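Local coordinates for DUF4973 domain-containing protein (Bacteroides thetaiotaomicron, PDB 4QNI) that is of unknown function but probably serves as an auxiliary nutrient-binding protein, built of two mainly beta domains, at residues V24-V29 against I162-P167; Y50-L55 against G119-K124; H69-A74 against P139-D144. All coordinates share one frame; numbering follows the deposited sequence.

Contact 1: residues V24-V29 against I162-P167; sequences VTNIYV and ILRIFP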
ATOM      1  N   VAL A  24      -7.171   8.928  15.386  1.00 57.41           N
ATOM      2  CA  VAL A  24      -6.659   9.373  16.695  1.00 53.31           C
ATOM      3  C   VAL A  24      -5.156   9.692  16.591  1.00 54.02           C
ATOM      4  O   VAL A  24      -4.381   8.834  16.170  1.00 53.84           O
ATOM      5  CB  VAL A  24      -6.946   8.340  17.822  1.00 55.92           C
ATOM      6  CG1 VAL A  24      -6.077   8.576  19.037  1.00 53.86           C
ATOM      7  CG2 VAL A  24      -8.416   8.325  18.217  1.00 55.98           C
ATOM      8  N   THR A  25      -4.758  10.923  16.979  1.00 47.47           N
ATOM      9  CA  THR A  25      -3.366  11.380  17.049  1.00 45.95           C
ATOM     10  C   THR A  25      -2.930  11.349  18.513  1.00 45.51           C
ATOM     11  O   THR A  25      -3.601  11.907  19.368  1.00 42.59           O
ATOM     12  CB  THR A  25      -3.194  12.789  16.455  1.00 51.78           C
ATOM     13  OG1 THR A  25      -3.749  12.826  15.150  1.00 55.69           O
ATOM     14  CG2 THR A  25      -1.747  13.232  16.411  1.00 49.55           C
ATOM     15  N   ASN A  26      -1.795  10.723  18.779  1.00 41.81           N
ATOM     16  CA  ASN A  26      -1.237  10.602  20.105  1.00 40.52           C
ATOM     17  C   ASN A  26      -0.367  11.817  20.384  1.00 46.16           C
ATOM     18  O   ASN A  26       0.521  12.133  19.608  1.00 47.76           O
ATOM     19  CB  ASN A  26      -0.462   9.281  20.226  1.00 40.40           C
ATOM     20  CG  ASN A  26      -1.327   8.041  20.409  1.00 61.14           C
ATOM     21  OD1 ASN A  26      -2.539   8.084  20.617  1.00 54.39           O
ATOM     22  ND2 ASN A  26      -0.714   6.883  20.349  1.00 58.17           N
ATOM     23  N   ILE A  27      -0.667  12.535  21.466  1.00 42.50           N
ATOM     24  CA  ILE A  27       0.017  13.758  21.863  1.00 42.44           C
ATOM     25  C   ILE A  27       0.544  13.566  23.277  1.00 44.65           C
ATOM     26  O   ILE A  27      -0.235  13.280  24.195  1.00 44.18           O
ATOM     27  CB  ILE A  27      -0.997  14.935  21.768  1.00 46.37           C
ATOM     28  CG1 ILE A  27      -1.456  15.225  20.324  1.00 47.22           C
ATOM     29  CG2 ILE A  27      -0.533  16.179  22.481  1.00 49.60           C
ATOM     30  CD1 ILE A  27      -0.419  15.475  19.350  1.00 47.54           C
ATOM     31  N   TYR A  28       1.835  13.788  23.463  1.00 38.77           N
ATOM     32  CA  TYR A  28       2.494  13.640  24.747  1.00 38.74           C
ATOM     33  C   TYR A  28       2.740  15.016  25.318  1.00 41.68           C
ATOM     34  O   TYR A  28       3.360  15.872  24.682  1.00 42.12           O
ATOM     35  CB  TYR A  28       3.789  12.807  24.592  1.00 41.38           C
ATOM     36  CG  TYR A  28       3.508  11.325  24.433  1.00 44.33           C
ATOM     37  CD1 TYR A  28       3.476  10.477  25.542  1.00 47.81           C
ATOM     38  CD2 TYR A  28       3.250  10.770  23.176  1.00 44.06           C
ATOM     39  CE1 TYR A  28       3.196   9.115  25.406  1.00 50.42           C
ATOM     40  CE2 TYR A  28       2.986   9.407  23.026  1.00 44.60           C
ATOM     41  CZ  TYR A  28       2.938   8.587  24.146  1.00 58.88           C
ATOM     42  OH  TYR A  28       2.669   7.238  24.033  1.00 68.44           O
ATOM     43  N   VAL A  29       2.185  15.237  26.501  1.00 37.09           N
ATOM     44  CA  VAL A  29       2.187  16.513  27.218  1.00 36.52           C
ATOM     45  C   VAL A  29       2.840  16.291  28.597  1.00 38.85           C
ATOM     46  O   VAL A  29       2.431  15.364  29.285  1.00 37.13           O
ATOM     47  CB  VAL A  29       0.732  17.080  27.373  1.00 38.20           C
ATOM     48  CG1 VAL A  29       0.750  18.491  27.940  1.00 38.57           C
ATOM     49  CG2 VAL A  29      -0.062  17.021  26.072  1.00 37.21           C
ATOM     50  N   ILE A 162      -8.317  14.613  16.567  1.00 42.24           N
ATOM     51  CA  ILE A 162      -8.788  13.774  17.658  1.00 39.73           C
ATOM     52  C   ILE A 162      -7.526  13.428  18.432  1.00 39.53           C
ATOM     53  O   ILE A 162      -6.750  12.575  18.001  1.00 36.34           O
ATOM     54  CB  ILE A 162      -9.589  12.556  17.138  1.00 44.29           C
ATOM     55  CG1 ILE A 162     -10.757  12.949  16.197  1.00 46.27           C
ATOM     56  CG2 ILE A 162     -10.070  11.661  18.270  1.00 45.20           C
ATOM     57  CD1 ILE A 162     -11.748  14.134  16.635  1.00 60.82           C
ATOM     58  N   LEU A 163      -7.253  14.193  19.520  1.00 36.36           N
ATOM     59  CA  LEU A 163      -5.992  14.060  20.239  1.00 36.48           C
ATOM     60  C   LEU A 163      -6.059  13.184  21.485  1.00 39.98           C
ATOM     61  O   LEU A 163      -6.640  13.568  22.499  1.00 41.65           O
ATOM     62  CB  LEU A 163      -5.366  15.430  20.602  1.00 36.59           C
ATOM     63  CG  LEU A 163      -5.408  16.559  19.541  1.00 40.39           C
ATOM     64  CD1 LEU A 163      -5.097  17.918  20.167  1.00 39.26           C
ATOM     65  CD2 LEU A 163      -4.516  16.245  18.321  1.00 39.86           C
ATOM     66  N   ARG A 164      -5.430  12.006  21.404  1.00 35.16           N
ATOM     67  CA  ARG A 164      -5.274  11.139  22.554  1.00 35.57           C
ATOM     68  C   ARG A 164      -4.184  11.770  23.384  1.00 40.35           C
ATOM     69  O   ARG A 164      -3.019  11.832  22.939  1.00 38.92           O
ATOM     70  CB  ARG A 164      -4.932   9.687  22.167  1.00 35.08           C
ATOM     71  CG  ARG A 164      -4.636   8.803  23.383  1.00 38.77           C
ATOM     72  CD  ARG A 164      -5.905   8.261  24.014  1.00 32.87           C
ATOM     73  NE  ARG A 164      -5.649   7.496  25.236  1.00 36.02           N
ATOM     74  CZ  ARG A 164      -5.465   6.178  25.296  1.00 40.54           C
ATOM     75  NH1 ARG A 164      -5.418   5.455  24.187  1.00 33.39           N
ATOM     76  NH2 ARG A 164      -5.286   5.582  26.463  1.00 36.14           N
ATOM     77  N   ILE A 165      -4.587  12.357  24.519  1.00 36.88           N
ATOM     78  CA  ILE A 165      -3.627  13.055  25.359  1.00 36.92           C
ATOM     79  C   ILE A 165      -2.989  12.123  26.328  1.00 41.24           C
ATOM     80  O   ILE A 165      -3.679  11.484  27.146  1.00 42.82           O
ATOM     81  CB  ILE A 165      -4.272  14.248  26.121  1.00 40.06           C
ATOM     82  CG1 ILE A 165      -5.009  15.233  25.158  1.00 39.69           C
ATOM     83  CG2 ILE A 165      -3.248  14.941  27.032  1.00 40.29           C
ATOM     84  CD1 ILE A 165      -4.184  15.862  24.118  1.00 34.49           C
ATOM     85  N   PHE A 166      -1.669  12.079  26.275  1.00 35.49           N
ATOM     86  CA  PHE A 166      -0.908  11.351  27.282  1.00 34.87           C
ATOM     87  C   PHE A 166      -0.070  12.310  28.128  1.00 38.37           C
ATOM     88  O   PHE A 166       0.969  12.771  27.649  1.00 38.50           O
ATOM     89  CB  PHE A 166       0.027  10.279  26.682  1.00 35.99           C
ATOM     90  CG  PHE A 166      -0.665   9.089  26.087  1.00 37.44           C
ATOM     91  CD1 PHE A 166      -1.325   8.169  26.900  1.00 40.30           C
ATOM     92  CD2 PHE A 166      -0.677   8.889  24.715  1.00 37.13           C
ATOM     93  CE1 PHE A 166      -1.977   7.065  26.341  1.00 40.62           C
ATOM     94  CE2 PHE A 166      -1.320   7.780  24.166  1.00 40.49           C
ATOM     95  CZ  PHE A 166      -1.972   6.885  24.980  1.00 39.06           C
ATOM     96  N   PRO A 167      -0.449  12.595  29.387  1.00 33.74           N
ATOM     97  CA  PRO A 167       0.512  13.258  30.284  1.00 33.85           C
ATOM     98  C   PRO A 167       1.738  12.356  30.464  1.00 38.14           C
ATOM     99  O   PRO A 167       1.621  11.125  30.403  1.00 38.68           O
ATOM    100  CB  PRO A 167      -0.239  13.362  31.620  1.00 34.64           C
ATOM    101  CG  PRO A 167      -1.616  12.956  31.340  1.00 38.38           C
ATOM    102  CD  PRO A 167      -1.615  12.102  30.136  1.00 34.49           C
TER
HETATM  103  O   HOH W   1      -6.334  13.340  14.463  1.00 48.60           O
HETATM  104  O   HOH W   2      -4.462   5.760  21.302  1.00 54.27           O
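Thr25 and Leu163 sit abreast in a parallel pair of strands, 24-29 beside 162-167, whose axes come within 4.5 Å at 34°. Five backbone bonds zip them: Thr25 N to Ile162 O, Arg164 N to Thr25 O, Ile27 N to Arg164 O, Phe166 N to Ile27 O and Val29 N to Phe166 O. Tyr28 CG stands anti to its carbonyl carbon, on the same face as the Phe166 ring; the two rings are near-parallel at 24° but displaced until little of one lies over the other, Phe166 CD2 being 3.7 Å from Tyr28 CZ. Asn26 turns its amide 79° from the Phe166 ring and meets that ring's edge through CG, while Asn26 OD1 rests 3.3 Å from Arg164 CB. A water joins Asn26 OD1 to Arg164 NH1. Phe166 CZ lies over the centre of one guanidinium face, and Arg164 NH2 forms a salt bridge with Glu225. On the other face Ile27 CG1 packs 3.8 Å from Leu163 CD2, and Val29 CG2 lies 3.9 Å from Ile165 CG2. These four buried apolar side chains meet strands 47-56 and 118-126, the packing of a beta-sandwich, consistent with the E-set clan of the N-terminal family.

Contact 2: residues Y50-L55 against G119-K124; sequences YQLPIL and GLLDLK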
ATOM      1  N   TYR A  50       0.207  22.656  25.890  1.00 41.15           N
ATOM      2  CA  TYR A  50       0.668  22.093  24.638  1.00 40.74           C
ATOM      3  C   TYR A  50       0.371  23.070  23.513  1.00 44.08           C
ATOM      4  O   TYR A  50      -0.775  23.479  23.344  1.00 42.67           O
ATOM      5  CB  TYR A  50       0.025  20.724  24.373  1.00 40.57           C
ATOM      6  CG  TYR A  50       0.649  20.001  23.202  1.00 44.30           C
ATOM      7  CD1 TYR A  50       1.769  19.187  23.376  1.00 46.76           C
ATOM      8  CD2 TYR A  50       0.121  20.120  21.920  1.00 45.35           C
ATOM      9  CE1 TYR A  50       2.351  18.519  22.306  1.00 46.69           C
ATOM     10  CE2 TYR A  50       0.691  19.449  20.838  1.00 47.50           C
ATOM     11  CZ  TYR A  50       1.810  18.650  21.038  1.00 54.95           C
ATOM     12  OH  TYR A  50       2.389  17.975  19.996  1.00 53.67           O
ATOM     13  N   GLN A  51       1.400  23.423  22.740  1.00 41.63           N
ATOM     14  CA  GLN A  51       1.299  24.337  21.610  1.00 42.47           C
ATOM     15  C   GLN A  51       0.987  23.528  20.333  1.00 46.98           C
ATOM     16  O   GLN A  51       1.841  22.814  19.806  1.00 46.92           O
ATOM     17  CB  GLN A  51       2.578  25.152  21.490  1.00 45.09           C
ATOM     18  CG  GLN A  51       2.748  26.128  22.642  1.00 57.02           C
ATOM     19  CD  GLN A  51       2.432  27.527  22.209  1.00 88.59           C
ATOM     20  OE1 GLN A  51       1.284  27.987  22.272  1.00 87.92           O
ATOM     21  NE2 GLN A  51       3.447  28.236  21.748  1.00 83.03           N
ATOM     22  N   LEU A  52      -0.278  23.573  19.896  1.00 42.36           N
ATOM     23  CA  LEU A  52      -0.738  22.778  18.759  1.00 41.42           C
ATOM     24  C   LEU A  52      -0.655  23.578  17.463  1.00 45.98           C
ATOM     25  O   LEU A  52      -1.364  24.574  17.307  1.00 45.92           O
ATOM     26  CB  LEU A  52      -2.180  22.279  19.025  1.00 40.80           C
ATOM     27  CG  LEU A  52      -2.866  21.430  17.949  1.00 46.24           C
ATOM     28  CD1 LEU A  52      -2.320  19.998  17.943  1.00 47.01           C
ATOM     29  CD2 LEU A  52      -4.372  21.411  18.161  1.00 45.86           C
ATOM     30  N   PRO A  53       0.201  23.144  16.507  1.00 43.81           N
ATOM     31  CA  PRO A  53       0.326  23.878  15.241  1.00 44.33           C
ATOM     32  C   PRO A  53      -0.911  23.807  14.354  1.00 48.10           C
ATOM     33  O   PRO A  53      -1.579  22.778  14.259  1.00 47.41           O
ATOM     34  CB  PRO A  53       1.503  23.181  14.550  1.00 46.84           C
ATOM     35  CG  PRO A  53       2.234  22.448  15.645  1.00 50.13           C
ATOM     36  CD  PRO A  53       1.140  21.999  16.542  1.00 44.90           C
ATOM     37  N   ILE A  54      -1.204  24.933  13.705  1.00 44.45           N
ATOM     38  CA  ILE A  54      -2.291  25.119  12.752  1.00 43.91           C
ATOM     39  C   ILE A  54      -1.630  25.707  11.538  1.00 50.97           C
ATOM     40  O   ILE A  54      -0.939  26.729  11.649  1.00 51.71           O
ATOM     41  CB  ILE A  54      -3.434  25.995  13.321  1.00 46.17           C
ATOM     42  CG1 ILE A  54      -4.220  25.236  14.437  1.00 44.86           C
ATOM     43  CG2 ILE A  54      -4.351  26.483  12.196  1.00 46.28           C
ATOM     44  CD1 ILE A  54      -5.301  26.007  15.079  1.00 46.05           C
ATOM     45  N   LEU A  55      -1.779  25.028  10.397  1.00 48.15           N
ATOM     46  CA  LEU A  55      -1.159  25.424   9.144  1.00 50.33           C
ATOM     47  C   LEU A  55      -2.127  26.192   8.256  1.00 53.64           C
ATOM     48  O   LEU A  55      -3.314  25.874   8.191  1.00 52.02           O
ATOM     49  CB  LEU A  55      -0.617  24.181   8.422  1.00 51.34           C
ATOM     50  CG  LEU A  55       0.325  23.253   9.224  1.00 56.08           C
ATOM     51  CD1 LEU A  55       0.568  21.943   8.465  1.00 57.14           C
ATOM     52  CD2 LEU A  55       1.638  23.939   9.560  1.00 58.02           C
ATOM     53  N   GLY A 119       0.422  28.982  13.014  1.00 54.37           N
ATOM     54  CA  GLY A 119      -0.044  29.564  14.266  1.00 52.94           C
ATOM     55  C   GLY A 119      -0.028  28.472  15.314  1.00 54.09           C
ATOM     56  O   GLY A 119      -0.021  27.287  14.974  1.00 53.04           O
ATOM     57  N   LEU A 120       0.043  28.833  16.586  1.00 49.49           N
ATOM     58  CA  LEU A 120       0.086  27.794  17.600  1.00 46.27           C
ATOM     59  C   LEU A 120      -1.078  27.968  18.524  1.00 50.27           C
ATOM     60  O   LEU A 120      -1.256  29.039  19.092  1.00 50.76           O
ATOM     61  CB  LEU A 120       1.409  27.805  18.358  1.00 45.96           C
ATOM     62  CG  LEU A 120       2.655  27.522  17.531  1.00 50.86           C
ATOM     63  CD1 LEU A 120       3.898  28.054  18.229  1.00 50.97           C
ATOM     64  CD2 LEU A 120       2.807  26.036  17.264  1.00 53.19           C
ATOM     65  N   LEU A 121      -1.919  26.941  18.615  1.00 46.21           N
ATOM     66  CA  LEU A 121      -3.070  26.939  19.500  1.00 44.82           C
ATOM     67  C   LEU A 121      -2.592  26.448  20.879  1.00 46.29           C
ATOM     68  O   LEU A 121      -2.200  25.287  21.007  1.00 43.97           O
ATOM     69  CB  LEU A 121      -4.187  26.054  18.912  1.00 43.51           C
ATOM     70  CG  LEU A 121      -5.508  26.075  19.680  1.00 46.67           C
ATOM     71  CD1 LEU A 121      -6.309  27.308  19.356  1.00 46.20           C
ATOM     72  CD2 LEU A 121      -6.308  24.846  19.399  1.00 47.72           C
ATOM     73  N   ASP A 122      -2.573  27.334  21.884  1.00 43.46           N
ATOM     74  CA  ASP A 122      -2.068  26.977  23.209  1.00 43.67           C
ATOM     75  C   ASP A 122      -3.099  26.218  24.052  1.00 47.13           C
ATOM     76  O   ASP A 122      -3.982  26.810  24.667  1.00 49.25           O
ATOM     77  CB  ASP A 122      -1.557  28.224  23.972  1.00 47.56           C
ATOM     78  CG  ASP A 122      -0.667  27.913  25.189  1.00 69.55           C
ATOM     79  OD1 ASP A 122      -0.199  26.733  25.325  1.00 65.02           O
ATOM     80  OD2 ASP A 122      -0.393  28.849  25.976  1.00 87.53           O
ATOM     81  N   LEU A 123      -2.957  24.906  24.120  1.00 40.83           N
ATOM     82  CA  LEU A 123      -3.857  24.079  24.929  1.00 38.59           C
ATOM     83  C   LEU A 123      -3.369  24.117  26.377  1.00 41.01           C
ATOM     84  O   LEU A 123      -2.178  23.888  26.587  1.00 40.10           O
ATOM     85  CB  LEU A 123      -3.854  22.616  24.402  1.00 36.75           C
ATOM     86  CG  LEU A 123      -4.019  22.377  22.907  1.00 38.75           C
ATOM     87  CD1 LEU A 123      -3.835  20.883  22.569  1.00 35.58           C
ATOM     88  CD2 LEU A 123      -5.379  22.887  22.415  1.00 41.09           C
ATOM     89  N   LYS A 124      -4.252  24.415  27.366  1.00 36.74           N
ATOM     90  CA  LYS A 124      -3.863  24.427  28.779  1.00 35.82           C
ATOM     91  C   LYS A 124      -4.457  23.207  29.428  1.00 40.64           C
ATOM     92  O   LYS A 124      -5.564  22.806  29.069  1.00 40.84           O
ATOM     93  CB  LYS A 124      -4.262  25.711  29.505  1.00 38.85           C
ATOM     94  CG  LYS A 124      -3.753  27.009  28.854  1.00 46.65           C
ATOM     95  CD  LYS A 124      -2.234  27.197  28.929  1.00 53.16           C
ATOM     96  CE  LYS A 124      -1.893  28.672  28.958  1.00 63.21           C
ATOM     97  NZ  LYS A 124      -0.448  28.918  28.723  1.00 73.15           N
TER
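Tyr50 and Leu123 exchange two backbone bonds, Leu123 N to Tyr50 O being 2.7 Å, and Leu52 with Leu121 and Ile54 with Gly119 do the same, giving three antiparallel hydrogen-bonded pairs. Between them stand the non-hydrogen-bonded pairs Gln51-Asp122 and Pro53-Leu120. Within strand 119-124, Lys124 NZ reaches Asp122 OD2 at 2.7 Å from above the carboxylate plane, in a salt bridge; the ammonium has a second acid partner in Glu42. Gln51 bends at chi2 (-104°), which turns CD toward strand 119-124; Gln51 OE1 then lies 3.3 Å from Asp122 CB and Gln51 NE2 3.6 Å from Leu120 CD1, the amide plane 74° from the carboxylate. Farther along this face, Leu120 CD2 rests 4.0 Å from Pro53 CG. The opposite face is apolar: Leu52 and Leu121 lie side by side with CD2 against CD2 at 4.1 Å, Ile54 CD1 abuts Leu121 CB at 4.0 Å, and Leu123 CD1 approaches Tyr50 CD2. That face packs on strands 66-72 and 135-142, while Ile54 and Leu55 pair with a strand of the second subunit. The pair thus forms part of an antiparallel sheet facing the other layer of a beta-sandwich, and the sheet runs on across the subunit interface.

Contact 3: residues H69-A74 against P139-D144; sequences HVAHDA and PLQIVD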
ATOM      1  N   HIS A  69     -10.972  29.957  13.706  1.00 48.97           N
ATOM      2  CA  HIS A  69     -11.955  29.553  14.692  1.00 48.82           C
ATOM      3  C   HIS A  69     -11.878  28.056  14.873  1.00 50.44           C
ATOM      4  O   HIS A  69     -11.910  27.310  13.891  1.00 50.57           O
ATOM      5  CB  HIS A  69     -13.349  30.008  14.270  1.00 50.31           C
ATOM      6  CG  HIS A  69     -13.434  31.489  14.190  1.00 55.44           C
ATOM      7  ND1 HIS A  69     -13.904  32.231  15.246  1.00 57.90           N
ATOM      8  CD2 HIS A  69     -13.017  32.328  13.216  1.00 58.73           C
ATOM      9  CE1 HIS A  69     -13.817  33.494  14.863  1.00 58.41           C
ATOM     10  NE2 HIS A  69     -13.277  33.601  13.656  1.00 59.28           N
ATOM     11  N   VAL A  70     -11.719  27.639  16.129  1.00 43.64           N
ATOM     12  CA  VAL A  70     -11.530  26.261  16.562  1.00 42.06           C
ATOM     13  C   VAL A  70     -12.656  25.915  17.535  1.00 48.11           C
ATOM     14  O   VAL A  70     -12.990  26.728  18.392  1.00 49.45           O
ATOM     15  CB  VAL A  70     -10.111  26.083  17.216  1.00 43.59           C
ATOM     16  CG1 VAL A  70      -9.986  24.766  17.976  1.00 41.73           C
ATOM     17  CG2 VAL A  70      -8.989  26.210  16.182  1.00 43.72           C
ATOM     18  N   ALA A  71     -13.228  24.713  17.419  1.00 43.50           N
ATOM     19  CA  ALA A  71     -14.297  24.313  18.323  1.00 42.65           C
ATOM     20  C   ALA A  71     -14.193  22.842  18.684  1.00 45.04           C
ATOM     21  O   ALA A  71     -13.541  22.071  17.978  1.00 43.23           O
ATOM     22  CB  ALA A  71     -15.668  24.615  17.715  1.00 42.77           C
ATOM     23  N   HIS A  72     -14.828  22.485  19.813  1.00 42.04           N
ATOM     24  CA  HIS A  72     -14.975  21.128  20.324  1.00 42.32           C
ATOM     25  C   HIS A  72     -15.724  20.331  19.256  1.00 47.75           C
ATOM     26  O   HIS A  72     -16.619  20.884  18.627  1.00 48.54           O
ATOM     27  CB  HIS A  72     -15.741  21.160  21.667  1.00 43.07           C
ATOM     28  CG  HIS A  72     -15.889  19.820  22.319  1.00 45.99           C
ATOM     29  ND1 HIS A  72     -17.085  19.432  22.914  1.00 47.86           N
ATOM     30  CD2 HIS A  72     -14.993  18.812  22.447  1.00 46.68           C
ATOM     31  CE1 HIS A  72     -16.894  18.203  23.343  1.00 46.51           C
ATOM     32  NE2 HIS A  72     -15.652  17.784  23.080  1.00 46.49           N
ATOM     33  N   ASP A  73     -15.285  19.094  18.965  1.00 43.26           N
ATOM     34  CA  ASP A  73     -15.905  18.271  17.931  1.00 42.91           C
ATOM     35  C   ASP A  73     -16.278  16.882  18.502  1.00 44.56           C
ATOM     36  O   ASP A  73     -15.689  15.867  18.142  1.00 43.34           O
ATOM     37  CB  ASP A  73     -14.964  18.153  16.711  1.00 44.28           C
ATOM     38  CG  ASP A  73     -15.589  17.514  15.473  1.00 52.71           C
ATOM     39  OD1 ASP A  73     -16.805  17.153  15.519  1.00 50.13           O
ATOM     40  OD2 ASP A  73     -14.871  17.347  14.477  1.00 58.14           O
ATOM     41  N   ALA A  74     -17.281  16.853  19.374  1.00 42.01           N
ATOM     42  CA  ALA A  74     -17.777  15.621  19.993  1.00 41.74           C
ATOM     43  C   ALA A  74     -18.383  14.667  18.938  1.00 45.69           C
ATOM     44  O   ALA A  74     -18.284  13.452  19.093  1.00 44.97           O
ATOM     45  CB  ALA A  74     -18.797  15.957  21.068  1.00 42.33           C
ATOM     46  N   PRO A 139     -11.245  16.218  21.287  1.00 37.32           N
ATOM     47  CA  PRO A 139     -11.616  16.336  19.859  1.00 36.66           C
ATOM     48  C   PRO A 139     -11.834  17.800  19.422  1.00 39.71           C
ATOM     49  O   PRO A 139     -12.622  18.504  20.030  1.00 39.98           O
ATOM     50  CB  PRO A 139     -12.900  15.512  19.779  1.00 38.74           C
ATOM     51  CG  PRO A 139     -13.561  15.672  21.171  1.00 42.10           C
ATOM     52  CD  PRO A 139     -12.449  16.084  22.144  1.00 38.39           C
ATOM     53  N   LEU A 140     -11.129  18.252  18.367  1.00 35.97           N
ATOM     54  CA  LEU A 140     -11.189  19.637  17.878  1.00 37.33           C
ATOM     55  C   LEU A 140     -11.421  19.705  16.391  1.00 40.80           C
ATOM     56  O   LEU A 140     -11.039  18.802  15.666  1.00 41.81           O
ATOM     57  CB  LEU A 140      -9.863  20.404  18.185  1.00 38.21           C
ATOM     58  CG  LEU A 140      -9.384  20.419  19.644  1.00 43.04           C
ATOM     59  CD1 LEU A 140      -7.922  20.762  19.731  1.00 43.16           C
ATOM     60  CD2 LEU A 140     -10.199  21.371  20.465  1.00 47.02           C
ATOM     61  N   GLN A 141     -11.968  20.826  15.925  1.00 38.50           N
ATOM     62  CA  GLN A 141     -12.171  21.059  14.504  1.00 39.38           C
ATOM     63  C   GLN A 141     -11.926  22.514  14.162  1.00 45.49           C
ATOM     64  O   GLN A 141     -12.124  23.395  15.005  1.00 43.16           O
ATOM     65  CB  GLN A 141     -13.598  20.641  14.074  1.00 40.07           C
ATOM     66  CG  GLN A 141     -14.691  21.428  14.785  1.00 50.14           C
ATOM     67  CD  GLN A 141     -16.108  21.045  14.423  1.00 63.36           C
ATOM     68  OE1 GLN A 141     -16.992  20.972  15.292  1.00 57.21           O
ATOM     69  NE2 GLN A 141     -16.374  20.849  13.140  1.00 53.25           N
ATOM     70  N   ILE A 142     -11.500  22.759  12.907  1.00 46.48           N
ATOM     71  CA  ILE A 142     -11.417  24.096  12.327  1.00 47.99           C
ATOM     72  C   ILE A 142     -12.855  24.426  11.913  1.00 55.54           C
ATOM     73  O   ILE A 142     -13.472  23.624  11.214  1.00 54.91           O
ATOM     74  CB  ILE A 142     -10.426  24.201  11.148  1.00 51.32           C
ATOM     75  CG1 ILE A 142      -8.952  23.800  11.525  1.00 50.48           C
ATOM     76  CG2 ILE A 142     -10.540  25.577  10.483  1.00 52.86           C
ATOM     77  CD1 ILE A 142      -8.245  24.574  12.615  1.00 53.76           C
ATOM     78  N   VAL A 143     -13.411  25.534  12.414  1.00 55.60           N
ATOM     79  CA  VAL A 143     -14.793  25.927  12.136  1.00 58.04           C
ATOM     80  C   VAL A 143     -14.843  26.638  10.791  1.00 69.16           C
ATOM     81  O   VAL A 143     -14.013  27.502  10.524  1.00 68.87           O
ATOM     82  CB  VAL A 143     -15.387  26.794  13.283  1.00 61.13           C
ATOM     83  CG1 VAL A 143     -16.768  27.348  12.927  1.00 61.19           C
ATOM     84  CG2 VAL A 143     -15.459  25.991  14.562  1.00 59.93           C
ATOM     85  N   ASP A 144     -15.819  26.270   9.951  1.00 71.37           N
ATOM     86  CA  ASP A 144     -16.016  26.886   8.645  1.00 74.74           C
ATOM     87  C   ASP A 144     -17.231  27.818   8.663  1.00 83.66           C
ATOM     88  O   ASP A 144     -18.262  27.475   9.261  1.00 83.84           O
ATOM     89  CB  ASP A 144     -16.168  25.804   7.555  1.00 77.06           C
ATOM     90  CG  ASP A 144     -15.158  25.920   6.429  1.00 89.64           C
ATOM     91  OD1 ASP A 144     -14.620  27.040   6.219  1.00 90.15           O
ATOM     92  OD2 ASP A 144     -14.939  24.910   5.725  1.00 98.00           O
TER
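Ala71 and Gln141 form the antiparallel hydrogen-bonded pair at the middle of this ladder, Ala71 N to Gln141 O 3.0 Å and Gln141 N to Ala71 O 2.9 Å. Two more backbone bonds flank it: Val143 N to His69 O, and Asp73 N to Pro139 O. Among flat groups, the Asp73 carboxylate and Gln141 amide stack with planes 13° apart, Asp73 CG 3.7 Å from Gln141 CD. Gln141 CG sits between its backbone N and carbonyl carbon (chi1 61°), and this CG lies 3.5 Å from Ala71 O. The His72 ring receives Pro139 CD at its edge, in plane, with Pro139 CG 3.5 Å from His72 NE2; that nitrogen is hydrogen-bonded to Asp95. Among apolar contacts, Ala71 CB presses on Val143 CG2, tight at 3.4 Å; on the face opposite Ala71 and Gln141, Val70 CG2 meets Ile142 CD1 at 4.0 Å. An alanine in place of Gln141 would probably leave the Asp73 carboxylate without its stacked amide and open a gap beside Ala71 O. Asp73 is the N-cap of the helix that follows, and its OD2 also bonds Thr76, so this contact is an antiparallel strand pair ending in a strand-to-helix junction.

How the contacts relate
Of the paired strands described, 24-30 is the first met from the N terminus, and contact 1 closes its long loop only when the chain returns at 162-167. Contacts 2 and 3 both lie within that span. Their own loops cross: 50-55 and 69-74 come in turn, then 119-124 pairs back to the first and 139-144 to the second. Contacts 1 and 3 share one mixed sheet, where strands 135-142 and 160-168 are neighbours; contact 2 belongs to a facing three-stranded sheet. The layers meet where Ile54 and Leu121 pack on Val70, Leu52 on Leu140, and Tyr50 on Ile27 and Val29. In contact 3, Leu140 and Ile142 also pack on Phe15 of the second subunit.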